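Local atomic coordinates of TerD domain-containing protein (Streptomyces avermitilis, PDB entry 2QNG), a protein that is of unknown function but binds calcium ions and, as a member of the CAPAB/TerDEXZ family, carries a TerD domain. Residues P78-R86 / E98-L107; D50-A60 / R110-Q121. All coordinates share one frame; numbering follows the deposited sequence.

Contact 1 (P78-R86 / E98-L107). With CA (calcium ion), chain C.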
loop_
_atom_site.group_PDB
_atom_site.type_symbol
_atom_site.label_atom_id
_atom_site.label_comp_id
_atom_site.label_asym_id
_atom_site.label_seq_id
_atom_site.Cartn_x
_atom_site.Cartn_y
_atom_site.Cartn_z
ATOM N N PRO A 78 6.198 3.202 -14.522
ATOM C CA PRO A 78 6.809 3.491 -15.830
ATOM C C PRO A 78 7.975 2.560 -16.143
ATOM O O PRO A 78 8.348 2.410 -17.305
ATOM C CB PRO A 78 7.281 4.944 -15.691
ATOM C CG PRO A 78 7.446 5.168 -14.223
ATOM C CD PRO A 78 6.509 4.214 -13.499
ATOM N N ASP A 79 8.504 1.916 -15.099
ATOM C CA ASP A 79 9.742 1.140 -15.190
ATOM C C ASP A 79 9.528 -0.374 -14.951
ATOM O O ASP A 79 10.511 -1.120 -14.980
ATOM C CB ASP A 79 10.884 1.728 -14.270
ATOM C CG ASP A 79 10.470 1.892 -12.791
ATOM O OD1 ASP A 79 9.804 0.970 -12.292
ATOM O OD2 ASP A 79 10.834 2.922 -12.119
ATOM N N GLY A 80 8.277 -0.811 -14.685
ATOM C CA GLY A 80 7.932 -2.235 -14.479
ATOM C C GLY A 80 8.473 -2.906 -13.199
ATOM O O GLY A 80 8.441 -4.138 -13.044
ATOM N N THR A 81 9.004 -2.099 -12.294
ATOM C CA THR A 81 9.660 -2.639 -11.111
ATOM C C THR A 81 8.701 -2.789 -9.945
ATOM O O THR A 81 9.011 -3.505 -9.011
ATOM C CB THR A 81 10.855 -1.777 -10.672
ATOM O OG1 THR A 81 10.412 -0.447 -10.367
ATOM C CG2 THR A 81 11.893 -1.719 -11.798
ATOM N N ILE A 82 7.558 -2.100 -9.986
ATOM C CA ILE A 82 6.538 -2.179 -8.937
ATOM C C ILE A 82 5.260 -2.458 -9.700
ATOM O O ILE A 82 4.961 -1.757 -10.682
ATOM C CB ILE A 82 6.391 -0.858 -8.167
ATOM C CG1 ILE A 82 7.650 -0.571 -7.336
ATOM C CG2 ILE A 82 5.159 -0.883 -7.272
ATOM C CD1 ILE A 82 7.741 0.845 -6.759
ATOM N N TYR A 83 4.537 -3.507 -9.302
ATOM C CA TYR A 83 3.395 -3.934 -10.098
ATOM C C TYR A 83 2.355 -4.651 -9.264
ATOM O O TYR A 83 2.690 -5.394 -8.333
ATOM C CB TYR A 83 3.826 -4.809 -11.294
ATOM C CG TYR A 83 4.792 -5.936 -11.005
ATOM C CD1 TYR A 83 4.332 -7.241 -10.818
ATOM C CD2 TYR A 83 6.168 -5.693 -10.912
ATOM C CE1 TYR A 83 5.209 -8.290 -10.562
ATOM C CE2 TYR A 83 7.061 -6.736 -10.647
ATOM C CZ TYR A 83 6.579 -8.032 -10.497
ATOM O OH TYR A 83 7.480 -9.055 -10.245
ATOM N N LEU A 84 1.096 -4.417 -9.617
ATOM C CA LEU A 84 -0.000 -5.084 -8.965
ATOM C C LEU A 84 -0.138 -6.463 -9.625
ATOM O O LEU A 84 -0.204 -6.577 -10.856
ATOM C CB LEU A 84 -1.277 -4.241 -9.090
ATOM C CG LEU A 84 -2.481 -4.672 -8.271
ATOM C CD1 LEU A 84 -2.247 -4.420 -6.800
ATOM C CD2 LEU A 84 -3.671 -3.891 -8.761
ATOM N N ASN A 85 -0.137 -7.508 -8.812
ATOM C CA ASN A 85 -0.243 -8.889 -9.333
ATOM C C ASN A 85 -1.702 -9.271 -9.535
ATOM O O ASN A 85 -2.045 -9.994 -10.478
ATOM C CB ASN A 85 0.438 -9.879 -8.371
ATOM C CG ASN A 85 1.864 -9.458 -8.047
ATOM O OD1 ASN A 85 2.123 -8.884 -7.005
ATOM N ND2 ASN A 85 2.762 -9.662 -8.975
ATOM N N ARG A 86 -2.561 -8.795 -8.645
ATOM C CA ARG A 86 -3.968 -9.071 -8.771
ATOM C C ARG A 86 -4.735 -8.098 -7.916
ATOM O O ARG A 86 -4.184 -7.530 -6.969
ATOM C CB ARG A 86 -4.260 -10.520 -8.430
ATOM C CG ARG A 86 -4.165 -10.817 -6.993
ATOM C CD ARG A 86 -5.431 -11.586 -6.593
ATOM N NE ARG A 86 -5.233 -12.534 -5.507
ATOM C CZ ARG A 86 -4.185 -13.354 -5.393
ATOM N NH1 ARG A 86 -3.235 -13.367 -6.320
ATOM N NH2 ARG A 86 -4.102 -14.177 -4.347
ATOM N N GLU A 98 -5.755 -8.888 -2.997
ATOM C CA GLU A 98 -4.989 -7.965 -3.825
ATOM C C GLU A 98 -3.541 -8.039 -3.373
ATOM O O GLU A 98 -3.252 -8.070 -2.178
ATOM C CB GLU A 98 -5.599 -6.564 -3.694
ATOM C CG GLU A 98 -5.033 -5.486 -4.614
ATOM C CD GLU A 98 -6.033 -4.349 -4.879
ATOM O OE1 GLU A 98 -7.257 -4.597 -5.029
ATOM O OE2 GLU A 98 -5.585 -3.194 -4.972
ATOM N N VAL A 99 -2.636 -8.129 -4.348
ATOM C CA VAL A 99 -1.228 -8.384 -4.083
ATOM C C VAL A 99 -0.410 -7.469 -4.970
ATOM O O VAL A 99 -0.698 -7.348 -6.156
ATOM C CB VAL A 99 -0.847 -9.864 -4.372
ATOM C CG1 VAL A 99 0.615 -10.119 -4.037
ATOM C CG2 VAL A 99 -1.768 -10.840 -3.602
HETATM N N MSE A 100 0.601 -6.836 -4.376
HETATM C CA MSE A 100 1.537 -6.003 -5.146
HETATM C C MSE A 100 2.962 -6.420 -4.875
HETATM O O MSE A 100 3.310 -6.783 -3.763
HETATM C CB MSE A 100 1.370 -4.528 -4.794
HETATM C CG MSE A 100 2.354 -3.619 -5.518
HETATM SE SE MSE A 100 2.100 -1.732 -5.076
HETATM C CE MSE A 100 0.385 -1.367 -5.993
ATOM N N THR A 101 3.771 -6.380 -5.926
ATOM C CA THR A 101 5.190 -6.701 -5.833
ATOM C C THR A 101 6.039 -5.445 -6.048
ATOM O O THR A 101 5.760 -4.659 -6.958
ATOM C CB THR A 101 5.533 -7.728 -6.902
ATOM O OG1 THR A 101 4.760 -8.915 -6.661
ATOM C CG2 THR A 101 7.017 -8.111 -6.883
ATOM N N LEU A 102 7.051 -5.263 -5.183
ATOM C CA LEU A 102 7.972 -4.144 -5.313
ATOM C C LEU A 102 9.384 -4.680 -5.432
ATOM O O LEU A 102 9.934 -5.189 -4.469
ATOM C CB LEU A 102 7.848 -3.211 -4.102
ATOM C CG LEU A 102 6.393 -2.723 -3.880
ATOM C CD1 LEU A 102 5.645 -3.551 -2.836
ATOM C CD2 LEU A 102 6.414 -1.280 -3.463
ATOM N N GLU A 103 9.937 -4.613 -6.638
ATOM C CA GLU A 103 11.303 -5.075 -6.898
ATOM C C GLU A 103 12.256 -3.949 -6.548
ATOM O O GLU A 103 12.857 -3.295 -7.433
ATOM C CB GLU A 103 11.451 -5.594 -8.347
ATOM C CG GLU A 103 10.638 -6.901 -8.483
ATOM C CD GLU A 103 10.569 -7.560 -9.860
ATOM O OE1 GLU A 103 11.080 -7.019 -10.799
ATOM O OE2 GLU A 103 9.949 -8.636 -9.961
ATOM N N LEU A 104 12.417 -3.729 -5.246
ATOM C CA LEU A 104 13.152 -2.562 -4.772
ATOM C C LEU A 104 14.597 -2.545 -5.258
ATOM O O LEU A 104 15.157 -1.484 -5.580
ATOM C CB LEU A 104 13.143 -2.522 -3.243
ATOM C CG LEU A 104 11.784 -2.291 -2.549
ATOM C CD1 LEU A 104 11.930 -2.298 -1.059
ATOM C CD2 LEU A 104 11.125 -0.998 -3.005
ATOM N N ASN A 105 15.220 -3.725 -5.319
ATOM C CA ASN A 105 16.609 -3.809 -5.812
ATOM C C ASN A 105 16.774 -3.179 -7.194
ATOM O O ASN A 105 17.842 -2.629 -7.506
ATOM C CB ASN A 105 17.035 -5.288 -5.847
ATOM C CG ASN A 105 18.446 -5.480 -6.335
ATOM O OD1 ASN A 105 19.370 -4.959 -5.753
ATOM N ND2 ASN A 105 18.606 -6.257 -7.399
ATOM N N ARG A 106 15.742 -3.334 -8.034
ATOM C CA ARG A 106 15.809 -2.851 -9.403
ATOM C C ARG A 106 15.526 -1.361 -9.570
ATOM O O ARG A 106 15.727 -0.837 -10.683
ATOM C CB ARG A 106 14.854 -3.639 -10.303
ATOM C CG ARG A 106 15.216 -5.118 -10.460
ATOM C CD ARG A 106 14.141 -5.819 -11.367
ATOM N NE ARG A 106 13.986 -5.141 -12.667
ATOM C CZ ARG A 106 12.850 -5.009 -13.363
ATOM N NH1 ARG A 106 11.677 -5.482 -12.930
ATOM N NH2 ARG A 106 12.885 -4.371 -14.527
ATOM N N LEU A 107 15.032 -0.688 -8.526
ATOM C CA LEU A 107 14.767 0.753 -8.644
ATOM C C LEU A 107 16.044 1.538 -8.880
ATOM O O LEU A 107 17.060 1.327 -8.200
ATOM C CB LEU A 107 14.099 1.304 -7.387
ATOM C CG LEU A 107 12.609 1.095 -7.283
ATOM C CD1 LEU A 107 12.110 1.487 -5.899
ATOM C CD2 LEU A 107 11.858 1.903 -8.348
HETATM CA CA CA C . -9.430 -3.143 -5.121
HETATM O O HOH W 1 -9.335 -2.981 -7.450
#
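Tyr83 and Glu103 meet through a short hydrogen bond, 2.5 Å from Tyr83 OH to Glu103 OE2, with the phenol reaching the oxygen from above the carboxylate plane and the ring and carboxylate planes 88° apart. The phenol gets there because CG of Tyr83 sits between the backbone N and the carbonyl carbon (chi1 48°), which lays the ring alongside Thr101; Thr101 CB makes a CH-pi contact over one face, 3.9 Å from the ring centroid. The other carboxylate oxygen, Glu103 OE1, accepts from Arg106 NH1 at 2.7 Å in a salt bridge lying in the guanidinium plane, and Thr81 CG2 rests centrally over one face of that guanidinium. A glutamine in place of Glu103 would probably leave Arg106 without its countercharge and weaken the hold on the Tyr83 hydroxyl. Tyr83 and Thr101 are a hydrogen-bonded pair of an antiparallel beta hairpin, strands 82-86 and 98-102; Thr81, Glu103 and Arg106 lie just past its strand ends. In a classic beta bulge Asn85 and Arg86 both face Val99: Asn85 N binds Val99 O at 2.7 Å, Arg86 N only weakly. On the face bearing Ile82, Leu84, Met100 and Leu102, Ile82 CG2 touches Leu102 CD2 at 4.0 Å. Glu98, in the conformer given here, extends past Leu84 CD1; its OE1 binds calcium at 2.6 Å while OE2 probably accepts from Ile53 N.

Contact 2 (D50-A60 / R110-Q121). With CA (calcium ion), chain C.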
loop_
_atom_site.group_PDB
_atom_site.type_symbol
_atom_site.label_atom_id
_atom_site.label_comp_id
_atom_site.label_asym_id
_atom_site.label_seq_id
_atom_site.Cartn_x
_atom_site.Cartn_y
_atom_site.Cartn_z
ATOM N N ASP A 50 -14.258 -2.169 -1.386
ATOM C CA ASP A 50 -13.166 -2.254 -2.356
ATOM C C ASP A 50 -11.963 -1.561 -1.740
ATOM O O ASP A 50 -11.985 -0.352 -1.539
ATOM C CB ASP A 50 -13.609 -1.538 -3.647
ATOM C CG ASP A 50 -12.558 -1.595 -4.752
ATOM O OD1 ASP A 50 -11.501 -2.276 -4.572
ATOM O OD2 ASP A 50 -12.791 -0.939 -5.799
ATOM N N LEU A 51 -10.948 -2.344 -1.399
ATOM C CA LEU A 51 -9.667 -1.829 -0.951
ATOM C C LEU A 51 -8.708 -1.870 -2.124
ATOM O O LEU A 51 -8.767 -2.818 -2.927
ATOM C CB LEU A 51 -9.094 -2.663 0.221
ATOM C CG LEU A 51 -9.675 -2.384 1.629
ATOM C CD1 LEU A 51 -11.214 -2.481 1.723
ATOM C CD2 LEU A 51 -9.014 -3.292 2.658
ATOM N N ASP A 52 -7.837 -0.863 -2.216
ATOM C CA ASP A 52 -6.809 -0.857 -3.249
ATOM C C ASP A 52 -5.448 -0.649 -2.617
ATOM O O ASP A 52 -5.282 0.226 -1.766
ATOM C CB ASP A 52 -7.029 0.291 -4.235
ATOM C CG ASP A 52 -8.230 0.072 -5.150
ATOM O OD1 ASP A 52 -8.662 -1.059 -5.373
ATOM O OD2 ASP A 52 -8.734 1.062 -5.705
ATOM N N ILE A 53 -4.456 -1.425 -3.073
ATOM C CA ILE A 53 -3.064 -1.191 -2.686
ATOM C C ILE A 53 -2.501 -0.099 -3.603
ATOM O O ILE A 53 -2.746 -0.098 -4.823
ATOM C CB ILE A 53 -2.224 -2.466 -2.839
ATOM C CG1 ILE A 53 -2.802 -3.596 -1.984
ATOM C CG2 ILE A 53 -0.787 -2.172 -2.455
ATOM C CD1 ILE A 53 -2.106 -4.938 -2.206
ATOM N N VAL A 54 -1.754 0.816 -2.990
ATOM C CA VAL A 54 -1.084 1.856 -3.773
ATOM C C VAL A 54 0.337 2.023 -3.262
ATOM O O VAL A 54 0.614 1.894 -2.066
ATOM C CB VAL A 54 -1.868 3.210 -3.783
ATOM C CG1 VAL A 54 -2.106 3.672 -2.398
ATOM C CG2 VAL A 54 -1.116 4.279 -4.584
ATOM N N ALA A 55 1.250 2.247 -4.212
ATOM C CA ALA A 55 2.642 2.531 -3.858
ATOM C C ALA A 55 3.062 3.852 -4.473
ATOM O O ALA A 55 2.609 4.196 -5.568
ATOM C CB ALA A 55 3.557 1.416 -4.324
ATOM N N ALA A 56 3.966 4.552 -3.791
ATOM C CA ALA A 56 4.511 5.796 -4.300
ATOM C C ALA A 56 6.013 5.772 -4.158
ATOM O O ALA A 56 6.526 5.300 -3.138
ATOM C CB ALA A 56 3.908 7.002 -3.591
ATOM N N THR A 57 6.711 6.261 -5.191
ATOM C CA THR A 57 8.171 6.399 -5.132
ATOM C C THR A 57 8.525 7.867 -4.946
ATOM O O THR A 57 7.773 8.767 -5.377
ATOM C CB THR A 57 8.825 5.896 -6.407
ATOM O OG1 THR A 57 8.281 6.665 -7.473
ATOM C CG2 THR A 57 8.504 4.402 -6.585
ATOM N N PHE A 58 9.675 8.102 -4.302
ATOM C CA PHE A 58 10.151 9.467 -4.028
ATOM C C PHE A 58 11.620 9.621 -4.373
ATOM O O PHE A 58 12.417 8.701 -4.203
ATOM C CB PHE A 58 9.892 9.860 -2.569
ATOM C CG PHE A 58 8.453 9.752 -2.190
ATOM C CD1 PHE A 58 7.612 10.865 -2.272
ATOM C CD2 PHE A 58 7.926 8.521 -1.812
ATOM C CE1 PHE A 58 6.263 10.734 -1.994
ATOM C CE2 PHE A 58 6.576 8.389 -1.510
ATOM C CZ PHE A 58 5.738 9.494 -1.605
ATOM N N LEU A 59 11.965 10.811 -4.841
ATOM C CA LEU A 59 13.299 11.070 -5.344
ATOM C C LEU A 59 14.244 11.369 -4.202
ATOM O O LEU A 59 13.842 11.947 -3.178
ATOM C CB LEU A 59 13.273 12.280 -6.285
ATOM C CG LEU A 59 12.422 12.168 -7.556
ATOM C CD1 LEU A 59 12.379 13.482 -8.313
ATOM C CD2 LEU A 59 12.927 11.027 -8.445
ATOM N N ALA A 60 15.519 11.026 -4.381
ATOM C CA ALA A 60 16.547 11.336 -3.386
ATOM C C ALA A 60 16.539 12.801 -2.914
ATOM O O ALA A 60 16.736 13.073 -1.731
ATOM C CB ALA A 60 17.920 10.950 -3.915
ATOM N N ARG A 110 18.089 7.084 -8.277
ATOM C CA ARG A 110 17.364 8.349 -8.119
ATOM C C ARG A 110 16.213 8.250 -7.109
ATOM O O ARG A 110 15.780 9.252 -6.550
ATOM C CB ARG A 110 16.834 8.839 -9.474
ATOM C CG ARG A 110 15.630 8.071 -10.023
ATOM C CD ARG A 110 15.083 8.695 -11.309
ATOM N NE ARG A 110 15.801 8.220 -12.489
ATOM C CZ ARG A 110 15.270 7.471 -13.453
ATOM N NH1 ARG A 110 13.996 7.108 -13.406
ATOM N NH2 ARG A 110 16.017 7.099 -14.484
ATOM N N TYR A 111 15.692 7.031 -6.919
ATOM C CA TYR A 111 14.600 6.793 -5.964
ATOM C C TYR A 111 15.171 6.374 -4.636
ATOM O O TYR A 111 15.901 5.388 -4.563
ATOM C CB TYR A 111 13.631 5.722 -6.486
ATOM C CG TYR A 111 13.068 6.096 -7.829
ATOM C CD1 TYR A 111 12.182 7.170 -7.953
ATOM C CD2 TYR A 111 13.453 5.412 -8.982
ATOM C CE1 TYR A 111 11.676 7.547 -9.191
ATOM C CE2 TYR A 111 12.947 5.768 -10.232
ATOM C CZ TYR A 111 12.065 6.847 -10.330
ATOM O OH TYR A 111 11.579 7.217 -11.566
ATOM N N ALA A 112 14.839 7.107 -3.582
ATOM C CA ALA A 112 15.404 6.845 -2.282
ATOM C C ALA A 112 14.402 6.356 -1.263
ATOM O O ALA A 112 14.787 5.896 -0.186
ATOM C CB ALA A 112 16.090 8.105 -1.756
ATOM N N ARG A 113 13.113 6.440 -1.604
ATOM C CA ARG A 113 12.081 6.077 -0.649
ATOM C C ARG A 113 10.847 5.604 -1.381
ATOM O O ARG A 113 10.522 6.102 -2.454
ATOM C CB ARG A 113 11.758 7.284 0.237
ATOM C CG ARG A 113 10.664 7.071 1.278
ATOM C CD ARG A 113 10.688 8.216 2.334
ATOM N NE ARG A 113 9.594 8.111 3.301
ATOM C CZ ARG A 113 8.446 8.779 3.208
ATOM N NH1 ARG A 113 8.233 9.617 2.200
ATOM N NH2 ARG A 113 7.522 8.621 4.151
ATOM N N VAL A 114 10.208 4.587 -0.804
ATOM C CA VAL A 114 8.950 4.049 -1.329
ATOM C C VAL A 114 7.993 3.928 -0.158
ATOM O O VAL A 114 8.371 3.416 0.904
ATOM C CB VAL A 114 9.159 2.645 -1.959
ATOM C CG1 VAL A 114 7.812 2.061 -2.472
ATOM C CG2 VAL A 114 10.141 2.738 -3.095
ATOM N N VAL A 115 6.755 4.386 -0.362
ATOM C CA VAL A 115 5.709 4.252 0.638
ATOM C C VAL A 115 4.608 3.382 0.059
ATOM O O VAL A 115 4.234 3.539 -1.096
ATOM C CB VAL A 115 5.127 5.633 1.063
ATOM C CG1 VAL A 115 4.032 5.456 2.120
ATOM C CG2 VAL A 115 6.260 6.493 1.652
ATOM N N VAL A 116 4.119 2.441 0.852
ATOM C CA VAL A 116 2.984 1.629 0.447
ATOM C C VAL A 116 1.772 1.930 1.317
ATOM O O VAL A 116 1.917 2.309 2.476
ATOM C CB VAL A 116 3.310 0.109 0.489
ATOM C CG1 VAL A 116 4.251 -0.243 -0.619
ATOM C CG2 VAL A 116 3.922 -0.301 1.820
ATOM N N GLY A 117 0.587 1.791 0.740
ATOM C CA GLY A 117 -0.641 2.102 1.471
ATOM C C GLY A 117 -1.817 1.333 0.949
ATOM O O GLY A 117 -1.727 0.644 -0.081
ATOM N N VAL A 118 -2.931 1.474 1.676
ATOM C CA VAL A 118 -4.166 0.809 1.338
ATOM C C VAL A 118 -5.259 1.859 1.461
ATOM O O VAL A 118 -5.380 2.506 2.512
ATOM C CB VAL A 118 -4.456 -0.377 2.285
ATOM C CG1 VAL A 118 -5.813 -1.016 1.996
ATOM C CG2 VAL A 118 -3.333 -1.419 2.200
ATOM N N VAL A 119 -6.038 2.032 0.388
ATOM C CA VAL A 119 -7.192 2.922 0.427
ATOM C C VAL A 119 -8.480 2.130 0.384
ATOM O O VAL A 119 -8.539 1.087 -0.277
ATOM C CB VAL A 119 -7.171 3.930 -0.750
ATOM C CG1 VAL A 119 -5.919 4.758 -0.709
ATOM C CG2 VAL A 119 -7.291 3.230 -2.123
ATOM N N ILE A 120 -9.512 2.649 1.044
ATOM C CA ILE A 120 -10.840 2.108 0.909
ATOM C C ILE A 120 -11.578 3.027 -0.044
ATOM O O ILE A 120 -11.632 4.244 0.168
ATOM C CB ILE A 120 -11.579 2.099 2.240
ATOM C CG1 ILE A 120 -10.805 1.305 3.297
ATOM C CG2 ILE A 120 -13.015 1.552 2.041
ATOM C CD1 ILE A 120 -11.280 1.559 4.699
ATOM N N GLN A 121 -12.119 2.466 -1.123
ATOM C CA GLN A 121 -12.900 3.296 -2.052
ATOM C C GLN A 121 -14.123 3.864 -1.333
ATOM O O GLN A 121 -14.776 3.165 -0.555
ATOM C CB GLN A 121 -13.353 2.483 -3.263
ATOM C CG GLN A 121 -12.184 2.144 -4.205
ATOM C CD GLN A 121 -11.649 3.363 -4.966
ATOM O OE1 GLN A 121 -12.362 4.354 -5.158
ATOM N NE2 GLN A 121 -10.391 3.305 -5.364
HETATM CA CA CA C . -9.430 -3.143 -5.121
HETATM O O HOH W 2 -15.317 0.364 -0.533
HETATM O O HOH W 1 -9.335 -2.981 -7.450
#
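Asp52 and Val119, Val54 and Gly117, and Ala56 and Val115 form successive hydrogen-bonded pairs of two long antiparallel strands, 51-59 and 111-120, neighbours inside one sheet of the beta sandwich. Backbone bonds run almost the whole length, from Gln121 N on Asp50 O to Ala60 N on Arg110 O. Near the latter end a classic beta bulge sets Ala112 and Arg113 both against Phe58, whose O takes Ala112 N while its N gives to Arg113 O.

Apolar contacts fall on both faces. Toward the other sheet, Leu51 straddles two neighbours, CD2 on Val118 CG1 at 4.0 Å and CD1 on Ile120 CG1 at 4.1 Å, and Ala55 CB meets Val116 CG1. On the reverse face Phe58 CE2 touches Val115 CG2 at 3.7 Å; that same methyl lies over the guanidinium of Arg113, whose NH1 stands over one face of the Phe58 ring, a long and at most weak cation-pi approach. Arg113 is held by a salt bridge to Glu164 on the adjoining strand 159-167.

Polar chemistry gathers at the calcium end. Asp50 OD1 and Leu51 O each bind the ion at 2.3 Å, and Asp52 OD1 does so at 2.2 Å; Ser88 and Glu98 complete the protein ligands. The second oxygen of Asp52 is steadied by Gln121, whose chain, bent at chi2 (-71°), brings NE2 to 2.8 Å from Asp52 OD2, on the anti side and 33° out of the carboxylate plane.

Overall arrangement
The two contacts belong to opposite sheets of the sandwich. Contact 2 is the central one, pairing inner strands of its sheet near the middle of the chain, mostly buried and largely aliphatic; contact 1 lies further out, where strand 82-86 is the edge of its sheet, and combines a buried face with an outer face where charged and hydroxyl groups stand beside Val99. Contact 1 is nested in the loop that contact 2 closes. Their inner faces pack together, Met100 resting on Ala55. They also share one calcium and water 1: contact 2 supplies three protein ligands, contact 1 adds Glu98, so the ion bridges the sheets.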